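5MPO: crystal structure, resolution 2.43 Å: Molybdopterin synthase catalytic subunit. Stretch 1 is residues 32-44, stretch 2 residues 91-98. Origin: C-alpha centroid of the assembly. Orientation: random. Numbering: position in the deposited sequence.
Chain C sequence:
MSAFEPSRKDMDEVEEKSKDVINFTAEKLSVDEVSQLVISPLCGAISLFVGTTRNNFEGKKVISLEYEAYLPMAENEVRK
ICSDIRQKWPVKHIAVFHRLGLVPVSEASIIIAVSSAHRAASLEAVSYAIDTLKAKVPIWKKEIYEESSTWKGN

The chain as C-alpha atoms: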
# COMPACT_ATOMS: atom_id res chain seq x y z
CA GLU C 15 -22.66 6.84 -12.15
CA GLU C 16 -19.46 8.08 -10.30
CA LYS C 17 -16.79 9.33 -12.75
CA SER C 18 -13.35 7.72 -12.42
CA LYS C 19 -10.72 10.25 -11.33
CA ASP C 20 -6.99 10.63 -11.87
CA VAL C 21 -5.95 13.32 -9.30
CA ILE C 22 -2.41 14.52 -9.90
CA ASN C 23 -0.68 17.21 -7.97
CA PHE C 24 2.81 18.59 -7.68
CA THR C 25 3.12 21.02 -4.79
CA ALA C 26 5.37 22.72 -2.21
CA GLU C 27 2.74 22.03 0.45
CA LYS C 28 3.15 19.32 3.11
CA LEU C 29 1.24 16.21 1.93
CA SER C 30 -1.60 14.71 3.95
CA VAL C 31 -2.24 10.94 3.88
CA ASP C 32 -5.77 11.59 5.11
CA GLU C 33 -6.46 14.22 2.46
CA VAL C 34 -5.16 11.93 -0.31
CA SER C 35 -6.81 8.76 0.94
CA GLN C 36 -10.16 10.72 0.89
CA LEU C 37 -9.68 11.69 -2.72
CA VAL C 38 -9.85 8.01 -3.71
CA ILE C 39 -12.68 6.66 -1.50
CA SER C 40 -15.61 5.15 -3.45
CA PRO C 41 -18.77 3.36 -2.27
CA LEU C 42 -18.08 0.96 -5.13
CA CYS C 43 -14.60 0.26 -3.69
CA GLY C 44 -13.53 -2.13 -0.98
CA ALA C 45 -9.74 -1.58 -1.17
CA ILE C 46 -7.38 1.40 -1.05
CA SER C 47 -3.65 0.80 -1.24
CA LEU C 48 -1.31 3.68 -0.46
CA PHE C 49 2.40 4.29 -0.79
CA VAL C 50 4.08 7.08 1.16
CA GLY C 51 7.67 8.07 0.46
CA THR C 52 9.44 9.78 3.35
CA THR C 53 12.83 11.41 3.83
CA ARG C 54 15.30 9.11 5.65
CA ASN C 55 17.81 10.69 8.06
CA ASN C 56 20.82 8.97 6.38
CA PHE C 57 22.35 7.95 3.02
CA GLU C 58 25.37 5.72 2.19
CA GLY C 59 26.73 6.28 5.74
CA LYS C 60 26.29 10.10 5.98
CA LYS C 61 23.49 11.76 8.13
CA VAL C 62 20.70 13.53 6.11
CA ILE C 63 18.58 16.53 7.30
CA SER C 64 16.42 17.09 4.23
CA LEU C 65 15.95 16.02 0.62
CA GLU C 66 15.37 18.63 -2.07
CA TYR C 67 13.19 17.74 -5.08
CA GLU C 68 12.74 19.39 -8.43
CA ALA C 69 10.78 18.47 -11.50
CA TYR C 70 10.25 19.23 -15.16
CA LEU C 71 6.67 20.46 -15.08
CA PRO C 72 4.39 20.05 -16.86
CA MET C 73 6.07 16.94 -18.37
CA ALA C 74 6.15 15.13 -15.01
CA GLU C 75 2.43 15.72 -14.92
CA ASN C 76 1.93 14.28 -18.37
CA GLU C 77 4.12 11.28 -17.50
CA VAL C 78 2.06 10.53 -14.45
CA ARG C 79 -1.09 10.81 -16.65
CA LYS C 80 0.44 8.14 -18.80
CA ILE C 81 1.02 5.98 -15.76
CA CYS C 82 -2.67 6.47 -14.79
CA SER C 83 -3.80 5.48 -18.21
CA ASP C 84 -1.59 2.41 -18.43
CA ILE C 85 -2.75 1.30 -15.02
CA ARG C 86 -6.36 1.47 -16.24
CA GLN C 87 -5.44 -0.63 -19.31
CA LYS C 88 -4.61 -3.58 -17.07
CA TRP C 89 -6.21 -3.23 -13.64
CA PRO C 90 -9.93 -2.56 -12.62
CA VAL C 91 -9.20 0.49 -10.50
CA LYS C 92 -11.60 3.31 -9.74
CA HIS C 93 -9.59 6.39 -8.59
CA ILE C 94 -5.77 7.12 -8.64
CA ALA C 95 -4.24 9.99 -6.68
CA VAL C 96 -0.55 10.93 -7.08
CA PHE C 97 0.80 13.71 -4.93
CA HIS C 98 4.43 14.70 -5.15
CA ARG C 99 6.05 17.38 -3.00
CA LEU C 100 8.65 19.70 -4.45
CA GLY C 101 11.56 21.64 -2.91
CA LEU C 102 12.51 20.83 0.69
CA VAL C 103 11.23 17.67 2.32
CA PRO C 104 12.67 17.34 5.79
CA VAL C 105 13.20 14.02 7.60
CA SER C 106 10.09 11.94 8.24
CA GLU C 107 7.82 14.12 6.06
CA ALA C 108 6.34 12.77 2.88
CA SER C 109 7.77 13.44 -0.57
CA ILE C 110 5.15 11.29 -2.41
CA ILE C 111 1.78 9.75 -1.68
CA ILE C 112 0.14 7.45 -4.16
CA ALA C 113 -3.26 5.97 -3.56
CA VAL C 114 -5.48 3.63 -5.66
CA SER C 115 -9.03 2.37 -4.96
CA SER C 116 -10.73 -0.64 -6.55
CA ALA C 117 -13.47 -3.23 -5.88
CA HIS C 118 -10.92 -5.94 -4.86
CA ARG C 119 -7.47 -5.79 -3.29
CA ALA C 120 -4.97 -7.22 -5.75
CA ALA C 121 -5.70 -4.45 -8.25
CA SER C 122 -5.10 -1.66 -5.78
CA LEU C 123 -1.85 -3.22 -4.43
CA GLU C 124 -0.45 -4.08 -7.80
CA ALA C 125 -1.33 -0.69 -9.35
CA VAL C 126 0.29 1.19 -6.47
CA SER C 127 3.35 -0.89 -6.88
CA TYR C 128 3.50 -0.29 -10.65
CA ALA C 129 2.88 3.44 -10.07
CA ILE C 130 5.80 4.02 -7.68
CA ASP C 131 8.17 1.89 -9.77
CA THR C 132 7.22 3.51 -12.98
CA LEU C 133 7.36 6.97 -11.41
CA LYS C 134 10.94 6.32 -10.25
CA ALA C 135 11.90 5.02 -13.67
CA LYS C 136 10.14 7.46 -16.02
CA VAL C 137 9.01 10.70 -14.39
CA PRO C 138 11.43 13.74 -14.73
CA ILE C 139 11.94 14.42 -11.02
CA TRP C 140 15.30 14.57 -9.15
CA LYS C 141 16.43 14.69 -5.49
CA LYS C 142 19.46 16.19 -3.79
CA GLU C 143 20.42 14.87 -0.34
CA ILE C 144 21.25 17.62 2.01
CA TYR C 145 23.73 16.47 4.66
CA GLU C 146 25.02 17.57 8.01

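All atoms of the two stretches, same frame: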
# COMPACT_ATOMS: atom_id res chain seq x y z
N ASP C 32 -4.33 11.59 4.94
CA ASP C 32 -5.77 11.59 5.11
C ASP C 32 -6.48 12.30 3.98
O ASP C 32 -7.44 11.78 3.45
CB ASP C 32 -6.17 12.23 6.44
CG ASP C 32 -7.52 11.74 6.92
OD1 ASP C 32 -7.57 10.60 7.53
OD2 ASP C 32 -8.51 12.49 6.64
N GLU C 33 -5.99 13.48 3.63
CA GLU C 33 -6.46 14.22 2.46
C GLU C 33 -6.48 13.28 1.26
O GLU C 33 -7.54 13.13 0.62
CB GLU C 33 -5.54 15.41 2.19
CG GLU C 33 -5.81 16.24 0.92
CD GLU C 33 -4.57 16.96 0.31
OE1 GLU C 33 -4.86 17.84 -0.53
OE2 GLU C 33 -3.33 16.68 0.60
N VAL C 34 -5.33 12.64 0.97
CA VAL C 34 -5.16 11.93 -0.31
C VAL C 34 -5.98 10.65 -0.32
O VAL C 34 -6.53 10.28 -1.34
CB VAL C 34 -3.69 11.56 -0.58
CG1 VAL C 34 -3.53 10.65 -1.80
CG2 VAL C 34 -2.86 12.78 -0.75
N SER C 35 -6.05 9.97 0.83
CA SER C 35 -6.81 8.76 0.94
C SER C 35 -8.28 9.10 0.70
O SER C 35 -8.96 8.34 0.03
CB SER C 35 -6.53 8.03 2.27
OG SER C 35 -6.85 8.84 3.35
N GLN C 36 -8.75 10.28 1.13
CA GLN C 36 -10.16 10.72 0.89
C GLN C 36 -10.47 11.00 -0.56
O GLN C 36 -11.60 10.88 -0.99
CB GLN C 36 -10.54 11.96 1.73
N LEU C 37 -9.46 11.36 -1.34
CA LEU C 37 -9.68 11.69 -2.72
C LEU C 37 -9.97 10.44 -3.50
O LEU C 37 -10.57 10.53 -4.57
CB LEU C 37 -8.49 12.42 -3.30
CG LEU C 37 -8.28 13.84 -2.74
CD1 LEU C 37 -6.91 14.36 -3.15
CD2 LEU C 37 -9.34 14.82 -3.25
N VAL C 38 -9.61 9.27 -2.97
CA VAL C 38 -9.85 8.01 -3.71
C VAL C 38 -10.97 7.12 -3.16
O VAL C 38 -11.29 6.14 -3.78
CB VAL C 38 -8.54 7.21 -3.96
CG1 VAL C 38 -7.45 8.11 -4.57
CG2 VAL C 38 -8.01 6.52 -2.71
N ILE C 39 -11.58 7.46 -2.04
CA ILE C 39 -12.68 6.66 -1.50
C ILE C 39 -13.85 6.55 -2.50
O ILE C 39 -14.14 7.49 -3.19
CB ILE C 39 -13.21 7.29 -0.20
CG1 ILE C 39 -12.23 7.01 0.93
CG2 ILE C 39 -14.59 6.74 0.18
CD1 ILE C 39 -12.41 7.92 2.13
N SER C 40 -14.49 5.40 -2.54
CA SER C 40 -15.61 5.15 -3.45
C SER C 40 -16.52 4.11 -2.84
O SER C 40 -16.05 3.02 -2.49
CB SER C 40 -15.12 4.65 -4.83
OG SER C 40 -16.20 4.27 -5.72
N PRO C 41 -17.82 4.39 -2.76
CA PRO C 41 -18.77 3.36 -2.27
C PRO C 41 -18.74 2.09 -3.11
O PRO C 41 -19.14 1.05 -2.65
CB PRO C 41 -20.13 4.06 -2.34
CG PRO C 41 -19.97 5.14 -3.38
CD PRO C 41 -18.53 5.55 -3.36
N LEU C 42 -18.27 2.17 -4.34
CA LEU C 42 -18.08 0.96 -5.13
C LEU C 42 -16.77 0.24 -4.83
O LEU C 42 -16.54 -0.79 -5.41
CB LEU C 42 -18.09 1.30 -6.61
CG LEU C 42 -19.39 1.98 -7.09
CD1 LEU C 42 -19.12 2.83 -8.33
CD2 LEU C 42 -20.52 0.97 -7.33
N CYS C 43 -15.93 0.77 -3.93
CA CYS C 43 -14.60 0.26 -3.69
C CYS C 43 -14.45 -0.25 -2.29
O CYS C 43 -14.86 0.41 -1.32
CB CYS C 43 -13.55 1.35 -3.96
SG CYS C 43 -13.37 1.57 -5.74
N GLY C 44 -13.87 -1.45 -2.21
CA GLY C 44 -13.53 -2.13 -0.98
C GLY C 44 -12.08 -2.02 -0.56
O GLY C 44 -11.75 -2.31 0.59
N VAL C 91 -9.25 -0.49 -11.58
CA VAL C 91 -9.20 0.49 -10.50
C VAL C 91 -10.27 1.56 -10.70
O VAL C 91 -10.68 1.82 -11.81
CB VAL C 91 -7.78 1.14 -10.38
CG1 VAL C 91 -6.73 0.05 -10.20
CG2 VAL C 91 -7.44 2.05 -11.57
N LYS C 92 -10.65 2.24 -9.63
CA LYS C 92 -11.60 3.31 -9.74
C LYS C 92 -10.89 4.66 -9.85
O LYS C 92 -10.85 5.21 -10.93
CB LYS C 92 -12.57 3.28 -8.57
CG LYS C 92 -13.71 4.28 -8.71
CD LYS C 92 -14.44 4.08 -10.03
CE LYS C 92 -15.74 4.84 -10.09
NZ LYS C 92 -16.28 4.77 -11.48
N HIS C 93 -10.31 5.13 -8.74
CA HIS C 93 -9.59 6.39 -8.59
C HIS C 93 -8.05 6.18 -8.30
O HIS C 93 -7.64 5.27 -7.57
CB HIS C 93 -10.14 7.23 -7.41
CG HIS C 93 -11.62 7.45 -7.43
ND1 HIS C 93 -12.29 7.94 -8.52
CD2 HIS C 93 -12.55 7.26 -6.46
CE1 HIS C 93 -13.58 8.02 -8.24
NE2 HIS C 93 -13.76 7.62 -6.99
N ILE C 94 -7.24 7.08 -8.84
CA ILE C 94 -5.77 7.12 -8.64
C ILE C 94 -5.46 8.58 -8.21
O ILE C 94 -5.99 9.58 -8.80
CB ILE C 94 -5.07 6.78 -9.95
CG1 ILE C 94 -5.62 5.50 -10.58
CG2 ILE C 94 -3.60 6.83 -9.78
CD1 ILE C 94 -5.07 5.20 -11.97
N ALA C 95 -4.72 8.71 -7.12
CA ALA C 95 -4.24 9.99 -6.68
C ALA C 95 -2.74 9.87 -6.62
O ALA C 95 -2.24 8.86 -6.13
CB ALA C 95 -4.79 10.31 -5.32
N VAL C 96 -2.03 10.85 -7.17
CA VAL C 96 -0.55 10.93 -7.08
C VAL C 96 -0.12 12.32 -6.69
O VAL C 96 -0.30 13.25 -7.45
CB VAL C 96 0.16 10.59 -8.38
CG1 VAL C 96 1.68 10.74 -8.18
CG2 VAL C 96 -0.23 9.19 -8.88
N PHE C 97 0.45 12.43 -5.50
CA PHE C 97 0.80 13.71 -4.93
C PHE C 97 2.27 13.70 -4.71
O PHE C 97 2.77 12.84 -3.98
CB PHE C 97 0.07 13.93 -3.63
CG PHE C 97 -1.29 14.50 -3.81
CD1 PHE C 97 -2.25 13.79 -4.47
CD2 PHE C 97 -1.60 15.75 -3.36
CE1 PHE C 97 -3.53 14.31 -4.68
CE2 PHE C 97 -2.87 16.29 -3.56
CZ PHE C 97 -3.85 15.56 -4.23
N HIS C 98 2.98 14.61 -5.36
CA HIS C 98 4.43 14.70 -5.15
C HIS C 98 4.82 16.07 -4.65
O HIS C 98 4.38 17.08 -5.17
CB HIS C 98 5.17 14.31 -6.42
CG HIS C 98 6.59 13.85 -6.20
ND1 HIS C 98 7.51 14.59 -5.47
CD2 HIS C 98 7.25 12.76 -6.65
CE1 HIS C 98 8.68 13.98 -5.49
NE2 HIS C 98 8.54 12.86 -6.18

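The helix that includes Asp 32 to Ser 35 and leads toward Val 38 lies on a strand that runs from about His 93 through His 98, nearly antiparallel to it (155° between directions), with axes 7.9 Å apart at closest approach. The CA atoms come nearest at Val 38 and His 93, 5.1 Å apart. No hydrogen bond links the two stretches; the contact is van der Waals packing, mostly of side chains, with His 93 against backbone oxygens, and buries 494 Å² in all. Lys 92, where the chain turns a corner, lays its aliphatic part against the loop after the helix: its CB is 3.4 Å from Cys 43 SG, its CG 3.9 Å from Ser 40 OG and its CE 4.3 Å from Leu 42 CD1, while its amine bonds elsewhere in the structure. A type I turn from Ser 40 to Cys 43 braces that loop, closed by Cys 43 N to Ser 40 O (2.7 Å); Leu 42 N also donates to Ser 40 OG (3.3 Å). His 93 sets its ring edge against the backbone oxygens of Val 38 and Ile 39: its CD2 lies 3.2 Å from Val 38 O and 3.6 Å from Ile 39 O, placing a polarised C-H carbon beside oxygens. Both ring nitrogens are hydrogen-bonded elsewhere. Ile 94 points away, in the alternation usual for a strand. Ala 95 points back toward the helix, and its small CB meets two valines, 3.5 Å from Val 38 CG1 and 3.8 Å from Val 34 CG1. Val 96 again points away. Phe 97 points toward the helix, with 75 Å² covered by stretch 1: Val 34 CG2 sits over one face in a CH-pi contact, 4.0 Å from the ring centroid, and Leu 37 CD1 reaches within 3.5 Å of Phe 97 CZ. The exposed Glu 33 brings OE1 to 3.9 Å from Phe 97 CE2.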